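Local structure of lytic switch protein BZLF1 (Human herpesvirus 4, 2C9L) at residues C[17-20]-C[21-24]; C[51-54]-C[55-58]; C[36-39]-C[40-44]. The protein acts as a homodimeric bZIP transcription factor that switches the virus from latency to the lytic cycle, and is present here as its DNA-binding and dimerization domain. The protein carries 2 engineered substitutions. All coordinates share one frame; numbering follows the deposited sequence.

Contact 1: residues C[17-20]-C[21-24]; sequences RAKF and KQLL. With nucleotides of chain B; nucleotides of chain A.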
# COMPACT_ATOMS: atom_id res chain seq x y z
N ARG C 17 13.37 -1.02 -14.07
CA ARG C 17 13.57 -1.94 -12.96
C ARG C 17 13.70 -1.20 -11.63
O ARG C 17 13.15 -1.65 -10.61
CB ARG C 17 14.82 -2.79 -13.20
CG ARG C 17 14.54 -4.07 -13.97
CD ARG C 17 15.81 -4.84 -14.27
NE ARG C 17 16.53 -4.28 -15.41
CZ ARG C 17 17.74 -3.73 -15.35
NH1 ARG C 17 18.39 -3.66 -14.19
NH2 ARG C 17 18.30 -3.27 -16.45
N ALA C 18 14.41 -0.08 -11.62
CA ALA C 18 14.59 0.69 -10.39
C ALA C 18 13.25 1.32 -10.03
O ALA C 18 12.90 1.42 -8.87
CB ALA C 18 15.66 1.79 -10.55
N LYS C 19 12.51 1.74 -11.06
CA LYS C 19 11.19 2.33 -10.85
C LYS C 19 10.24 1.34 -10.17
O LYS C 19 9.44 1.72 -9.32
CB LYS C 19 10.58 2.77 -12.17
CG LYS C 19 9.16 3.30 -12.01
CD LYS C 19 8.47 3.50 -13.35
CE LYS C 19 6.96 3.70 -13.17
NZ LYS C 19 6.22 3.78 -14.46
N PHE C 20 10.33 0.07 -10.55
CA PHE C 20 9.45 -0.93 -9.94
C PHE C 20 9.88 -1.27 -8.51
O PHE C 20 9.03 -1.47 -7.65
CB PHE C 20 9.40 -2.20 -10.80
CG PHE C 20 8.40 -2.12 -11.92
CD1 PHE C 20 7.04 -1.96 -11.64
CD2 PHE C 20 8.80 -2.19 -13.25
CE1 PHE C 20 6.11 -1.87 -12.67
CE2 PHE C 20 7.87 -2.10 -14.28
CZ PHE C 20 6.52 -1.94 -13.99
N LYS C 21 11.18 -1.32 -8.27
CA LYS C 21 11.68 -1.59 -6.92
C LYS C 21 11.27 -0.48 -5.95
O LYS C 21 10.90 -0.75 -4.81
CB LYS C 21 13.20 -1.73 -6.92
CG LYS C 21 13.71 -3.02 -7.54
CD LYS C 21 13.26 -4.23 -6.73
CE LYS C 21 13.80 -5.53 -7.31
NZ LYS C 21 13.43 -6.72 -6.49
N GLN C 22 11.32 0.77 -6.39
CA GLN C 22 10.95 1.89 -5.53
C GLN C 22 9.44 1.91 -5.31
O GLN C 22 8.96 2.29 -4.25
CB GLN C 22 11.41 3.22 -6.15
CG GLN C 22 10.81 3.54 -7.51
CD GLN C 22 9.48 4.26 -7.43
OE1 GLN C 22 8.86 4.57 -8.46
NE2 GLN C 22 9.03 4.54 -6.21
N LEU C 23 8.69 1.49 -6.33
CA LEU C 23 7.24 1.46 -6.24
C LEU C 23 6.83 0.47 -5.15
O LEU C 23 5.94 0.75 -4.35
CB LEU C 23 6.66 1.06 -7.59
CG LEU C 23 5.26 1.57 -7.94
CD1 LEU C 23 5.16 3.07 -7.73
CD2 LEU C 23 4.97 1.21 -9.40
N LEU C 24 7.51 -0.67 -5.11
CA LEU C 24 7.24 -1.70 -4.12
C LEU C 24 7.60 -1.23 -2.71
O LEU C 24 6.92 -1.55 -1.73
CB LEU C 24 8.04 -2.97 -4.42
CG LEU C 24 7.87 -4.04 -3.34
CD1 LEU C 24 6.49 -4.66 -3.47
CD2 LEU C 24 8.95 -5.10 -3.48
P DT B 7 7.38 1.25 -16.92
OP1 DT B 7 6.19 1.43 -16.03
OP2 DT B 7 8.75 1.40 -16.35
O5' DT B 7 7.30 -0.18 -17.64
C5' DT B 7 6.11 -0.50 -18.37
C4' DT B 7 6.12 -1.90 -18.94
O4' DT B 7 6.94 -1.99 -20.13
C3' DT B 7 6.71 -2.96 -18.00
O3' DT B 7 6.09 -4.20 -18.26
C2' DT B 7 8.17 -3.06 -18.45
C1' DT B 7 7.96 -2.95 -19.93
N1 DT B 7 9.10 -2.68 -20.81
C2 DT B 7 9.13 -3.29 -22.05
O2 DT B 7 8.26 -4.05 -22.44
N3 DT B 7 10.22 -2.96 -22.81
C4 DT B 7 11.25 -2.11 -22.45
O4 DT B 7 12.15 -1.91 -23.23
C5 DT B 7 11.16 -1.52 -21.14
C7 DT B 7 12.23 -0.59 -20.67
C6 DT B 7 10.10 -1.84 -20.40
P DA A 9 21.20 -4.90 -11.19
OP1 DA A 9 22.38 -4.11 -10.79
OP2 DA A 9 19.85 -4.33 -11.04
O5' DA A 9 21.35 -5.37 -12.71
C5' DA A 9 22.55 -6.02 -13.08
C4' DA A 9 22.61 -6.41 -14.54
O4' DA A 9 21.78 -7.56 -14.83
C3' DA A 9 22.13 -5.34 -15.53
O3' DA A 9 22.98 -5.35 -16.66
C2' DA A 9 20.68 -5.72 -15.84
C1' DA A 9 20.79 -7.22 -15.82
N9 DA A 9 19.57 -8.00 -15.62
C8 DA A 9 18.58 -7.76 -14.71
N7 DA A 9 17.60 -8.63 -14.76
C5 DA A 9 17.98 -9.51 -15.77
C6 DA A 9 17.37 -10.66 -16.30
N6 DA A 9 16.20 -11.16 -15.88
N1 DA A 9 18.01 -11.31 -17.31
C2 DA A 9 19.18 -10.83 -17.74
N3 DA A 9 19.86 -9.75 -17.31
C4 DA A 9 19.19 -9.13 -16.31
P DG A 8 16.77 -8.75 -7.61
OP1 DG A 8 16.78 -7.99 -6.34
OP2 DG A 8 15.53 -8.78 -8.42
O5' DG A 8 17.97 -8.23 -8.52
C5' DG A 8 19.30 -8.36 -8.02
C4' DG A 8 20.35 -8.14 -9.10
O4' DG A 8 20.43 -9.28 -9.99
C3' DG A 8 20.06 -6.96 -10.02
O3' DG A 8 21.27 -6.29 -10.37
C2' DG A 8 19.33 -7.58 -11.21
C1' DG A 8 20.05 -8.90 -11.33
N9 DG A 8 19.27 -9.98 -11.93
C8 DG A 8 18.00 -10.35 -11.59
N7 DG A 8 17.56 -11.36 -12.28
C5 DG A 8 18.60 -11.68 -13.13
C6 DG A 8 18.71 -12.70 -14.11
O6 DG A 8 17.88 -13.55 -14.41
N1 DG A 8 19.93 -12.66 -14.76
C2 DG A 8 20.93 -11.75 -14.50
N2 DG A 8 22.04 -11.85 -15.25
N3 DG A 8 20.85 -10.81 -13.58
C4 DG A 8 19.67 -10.83 -12.94

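Contact 2: residues C[51-54]-C[55-58]; sequences SLDV and DSII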
# COMPACT_ATOMS: atom_id res chain seq x y z
N SER C 51 -18.49 4.70 24.77
CA SER C 51 -19.63 3.81 24.67
C SER C 51 -19.91 3.27 23.27
O SER C 51 -20.93 2.62 23.04
CB SER C 51 -20.88 4.52 25.19
OG SER C 51 -21.01 5.81 24.61
N LEU C 52 -19.00 3.52 22.33
CA LEU C 52 -19.19 3.07 20.96
C LEU C 52 -18.31 1.86 20.59
O LEU C 52 -17.10 1.87 20.83
CB LEU C 52 -18.91 4.23 20.00
CG LEU C 52 -19.19 4.01 18.51
CD1 LEU C 52 -20.66 3.68 18.31
CD2 LEU C 52 -18.82 5.27 17.74
N ASP C 53 -18.93 0.84 20.01
CA ASP C 53 -18.21 -0.37 19.60
C ASP C 53 -17.71 -0.19 18.17
O ASP C 53 -18.35 -0.63 17.22
CB ASP C 53 -19.13 -1.59 19.66
CG ASP C 53 -18.37 -2.90 19.52
OD1 ASP C 53 -17.34 -2.91 18.82
OD2 ASP C 53 -18.80 -3.91 20.11
N VAL C 54 -16.56 0.47 18.04
CA VAL C 54 -15.99 0.73 16.72
C VAL C 54 -15.77 -0.51 15.87
O VAL C 54 -16.17 -0.55 14.70
CB VAL C 54 -14.66 1.48 16.86
CG1 VAL C 54 -14.15 1.88 15.49
CG2 VAL C 54 -14.84 2.70 17.75
N ASP C 55 -15.13 -1.53 16.44
CA ASP C 55 -14.84 -2.76 15.70
C ASP C 55 -16.08 -3.41 15.10
O ASP C 55 -15.97 -4.15 14.12
CB ASP C 55 -14.13 -3.76 16.61
CG ASP C 55 -12.82 -3.23 17.15
OD1 ASP C 55 -12.84 -2.45 18.12
OD2 ASP C 55 -11.76 -3.58 16.59
N SER C 56 -17.24 -3.13 15.68
CA SER C 56 -18.48 -3.71 15.18
C SER C 56 -19.05 -2.88 14.03
O SER C 56 -19.67 -3.42 13.12
CB SER C 56 -19.51 -3.79 16.30
OG SER C 56 -19.04 -4.62 17.36
N ILE C 57 -18.84 -1.57 14.09
CA ILE C 57 -19.33 -0.68 13.05
C ILE C 57 -18.46 -0.79 11.81
O ILE C 57 -18.91 -1.23 10.74
CB ILE C 57 -19.31 0.78 13.53
CG1 ILE C 57 -20.23 0.94 14.74
CG2 ILE C 57 -19.74 1.71 12.40
CD1 ILE C 57 -20.21 2.32 15.34
N ILE C 58 -17.20 -0.39 11.94
CA ILE C 58 -16.25 -0.46 10.84
C ILE C 58 -15.30 -1.60 11.11
O ILE C 58 -14.23 -1.41 11.69
CB ILE C 58 -15.45 0.86 10.70
CG1 ILE C 58 -16.41 2.04 10.54
CG2 ILE C 58 -14.52 0.77 9.50
CD1 ILE C 58 -15.72 3.38 10.43

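Contact 3: residues C[36-39]-C[40-44]; sequences SEND and RLRLL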
# COMPACT_ATOMS: atom_id res chain seq x y z
N SER C 36 -1.25 2.04 10.61
CA SER C 36 -1.01 2.62 11.92
C SER C 36 -2.00 3.76 12.15
O SER C 36 -2.55 3.91 13.24
CB SER C 36 0.43 3.12 12.03
OG SER C 36 0.69 4.11 11.06
N GLU C 37 -2.24 4.57 11.12
CA GLU C 37 -3.20 5.66 11.23
C GLU C 37 -4.58 5.10 11.56
O GLU C 37 -5.30 5.65 12.38
CB GLU C 37 -3.29 6.46 9.93
CG GLU C 37 -4.43 7.48 9.92
CD GLU C 37 -4.59 8.19 8.58
OE1 GLU C 37 -3.63 8.86 8.15
OE2 GLU C 37 -5.67 8.08 7.97
N ASN C 38 -4.94 3.99 10.92
CA ASN C 38 -6.22 3.33 11.15
C ASN C 38 -6.34 2.99 12.63
O ASN C 38 -7.39 3.17 13.24
CB ASN C 38 -6.33 2.06 10.29
CG ASN C 38 -7.63 1.28 10.53
OD1 ASN C 38 -7.78 0.58 11.53
ND2 ASN C 38 -8.57 1.39 9.59
N ASP C 39 -5.24 2.52 13.22
CA ASP C 39 -5.23 2.17 14.64
C ASP C 39 -5.35 3.41 15.52
O ASP C 39 -5.94 3.35 16.60
CB ASP C 39 -3.95 1.41 14.98
CG ASP C 39 -3.89 0.04 14.32
OD1 ASP C 39 -2.80 -0.57 14.33
OD2 ASP C 39 -4.93 -0.42 13.80
N ARG C 40 -4.79 4.52 15.07
CA ARG C 40 -4.86 5.75 15.86
C ARG C 40 -6.27 6.32 15.86
O ARG C 40 -6.77 6.75 16.90
CB ARG C 40 -3.88 6.80 15.32
CG ARG C 40 -2.42 6.43 15.49
CD ARG C 40 -1.54 7.67 15.33
NE ARG C 40 -1.91 8.70 16.30
CZ ARG C 40 -1.30 9.86 16.43
NH1 ARG C 40 -0.27 10.17 15.65
NH2 ARG C 40 -1.71 10.73 17.34
N LEU C 41 -6.91 6.33 14.70
CA LEU C 41 -8.26 6.86 14.60
C LEU C 41 -9.26 6.00 15.38
O LEU C 41 -10.21 6.52 15.96
CB LEU C 41 -8.67 6.97 13.13
CG LEU C 41 -8.02 8.09 12.31
CD1 LEU C 41 -7.89 7.66 10.85
CD2 LEU C 41 -8.84 9.37 12.44
N ARG C 42 -9.05 4.68 15.40
CA ARG C 42 -9.95 3.79 16.13
C ARG C 42 -9.83 4.03 17.64
O ARG C 42 -10.80 3.89 18.38
CB ARG C 42 -9.63 2.32 15.82
CG ARG C 42 -10.10 1.83 14.44
CD ARG C 42 -9.67 0.39 14.19
NE ARG C 42 -10.06 -0.10 12.87
CZ ARG C 42 -11.30 -0.45 12.53
NH1 ARG C 42 -12.28 -0.36 13.41
NH2 ARG C 42 -11.56 -0.88 11.30
N LEU C 43 -8.63 4.38 18.09
CA LEU C 43 -8.39 4.63 19.50
C LEU C 43 -8.92 6.00 19.92
O LEU C 43 -9.48 6.15 21.01
CB LEU C 43 -6.89 4.54 19.82
CG LEU C 43 -6.53 4.54 21.30
CD1 LEU C 43 -7.19 3.35 21.99
CD2 LEU C 43 -5.02 4.48 21.46
N LEU C 44 -8.75 6.99 19.05
CA LEU C 44 -9.23 8.34 19.34
C LEU C 44 -10.75 8.33 19.41
O LEU C 44 -11.34 8.96 20.29
CB LEU C 44 -8.79 9.32 18.25
CG LEU C 44 -9.35 10.74 18.37
CD1 LEU C 44 -9.01 11.31 19.74
CD2 LEU C 44 -8.79 11.61 17.27

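Contact 1: residues C[17-20]-C[21-24]
R17 to L24 form about two turns in the middle of helix 2-48. The backbone N of K21, Q22, L23 and L24 each donates to the carbonyl four residues earlier. Three of the four bonds are nearly straight, while the one from L23 N to K19 O is bent to 142° at the hydrogen. The carbonyl of K19 is also crowded by Q22, whose CG lies only 2.9 Å from K19 O. The Q22 side chain gets there because its CG sits between the backbone N and the carbonyl carbon (chi1 61°). F20 CD1 and L23 CD2 touch loosely at 4.4 Å, the methyl approaching the ring obliquely. This stretch is where the basic motif of a bZIP helix passes into the leucine zipper. K19 reaches out as a fully extended chain, and its NZ donates to the phosphate oxygen OP1 of DT7 of chain B at 2.8 Å. F20 is modelled in two conformers. In the one described, CE2 lies 3.9 Å from O5' of the same nucleotide. In this conformer the ring also packs on F20 of the second subunit and makes a possible cation-pi contact with K21 of that subunit. The K21 chain bends at chi2, bringing NZ to 3.5 Å from OP2 of DG8 of chain A. R17 takes part in recognising DNA methylation. The sugar C2' of DA9 of chain A, 3.5 Å from R17 NH1, lies over one face of the guanidinium, together with C8 of the base, which is offset toward the rim. OP2 of DA9 lies in the guanidinium plane, at the edge. The R17 side chain also lies close to A13, an engineered residue at a second methylation-recognition site.

Contact 2: residues C[51-54]-C[55-58]
The carboxylate of D53 is turned back over the start of helix 54-57 and meets S56. Its OD1 accepts a weak bond from S56 N, 3.1 Å away and bent to 133° at the hydrogen. The D53 CG lies opposite the backbone N (chi1 -168°), which brings the acid over the first turn. S56 OG also sits beside this carboxylate, but so close to CG that its exact placement is doubtful. The other flat acid, D55, turns elsewhere. Its OD2 forms a salt bridge with R60 NE just beyond the segment. D53 OD1 and D55 OD1 are like charges 4.6 Å apart, and the salt bridge to R60 probably offsets some of the repulsion.

The backbone adds further bonds. S56 N also donates to D53 O at 3.1 Å. V54 O accepts from I58 N at 3.0 Å. The bonds from I57 N to D53 O and to V54 O are weak.

On the apolar side L52 and I57 cross at about a right angle. L52 CD1 and I57 CD1 are 3.3 Å apart, tighter than usual for two methyls. L52, V54, I57 and I58 all pack on the second subunit, against M48, L41, L44 and L41 of that chain. V54 also lies on R42 and L45 of helix 2-48. D53 is the centre of an inverse gamma turn and the N-cap of helix 54-57. This is an Asp-capped short helix, folded back beside helix 2-48 of the bZIP coiled coil.

Contact 3: residues C[36-39]-C[40-44]
N38 and R42, one helical turn apart, share the main polar bond between the side chains. R42 NE donates to N38 OD1 at 2.7 Å, with 144° at the hydrogen. The oxygen lies at the edge of the guanidinium, close to its plane. The amide and guanidinium planes are themselves turned 48° apart. R42 stays extended from CG to NE (chi2 176°) and crosses the N38 side chain obliquely, which sets NE at OD1. R42 CD comes to 3.3 Å from the same N38 OD1. Beside this pair E37 and L41 lie side by side and point the same way. L41 CD1 rests on E37 CG at 3.6 Å, against the aliphatic part of the acid.

Underneath is regular helix backbone, such as the bond from L41 N to E37 O at 2.9 Å. The two segments belong to the leucine zipper of the bZIP helix, and N38 lies at the dimer interface. Its ND2 donates to OD1 of N38 of the second subunit, an asparagine pair across the interface as in some bZIP zippers such as that of GCN4. ND2 also donates to OE2 of E37 of the second subunit. The same E37 of the second subunit pairs with R42 NH2 in an intersubunit salt bridge, so it holds both partners of the local bond.

Further out, R42 NH2 donates to I58 O and more weakly to P59 O, in the segment that folds back along the helix. E37 OE1 is bonded to T61 OG1 of the second subunit. L41 packs on V54 of that subunit, and R40 on its I58. S36 OG bonds back to A33 O.

Contacts 1 and 3 both lie on helix 2-48, on opposite sides of the chain's centre, with their own centres about 29 Å apart. Contact 1 is at the surface, and its basic and aromatic side chains meet DNA phosphates, a sugar and the edge of a base. Contacts 2 and 3 are partly buried and far from the DNA. Contact 3 holds buried polar and charged groups, while contact 2 joins a polar helix cap to apolar residues. These two touch, because helix 54-57 folds back beside helix 2-48: a probable hydrogen bond from R42 NH2 to I58 O, 2.8 Å long, joins them. All three also touch the second subunit, so each local arrangement is part of the dimer.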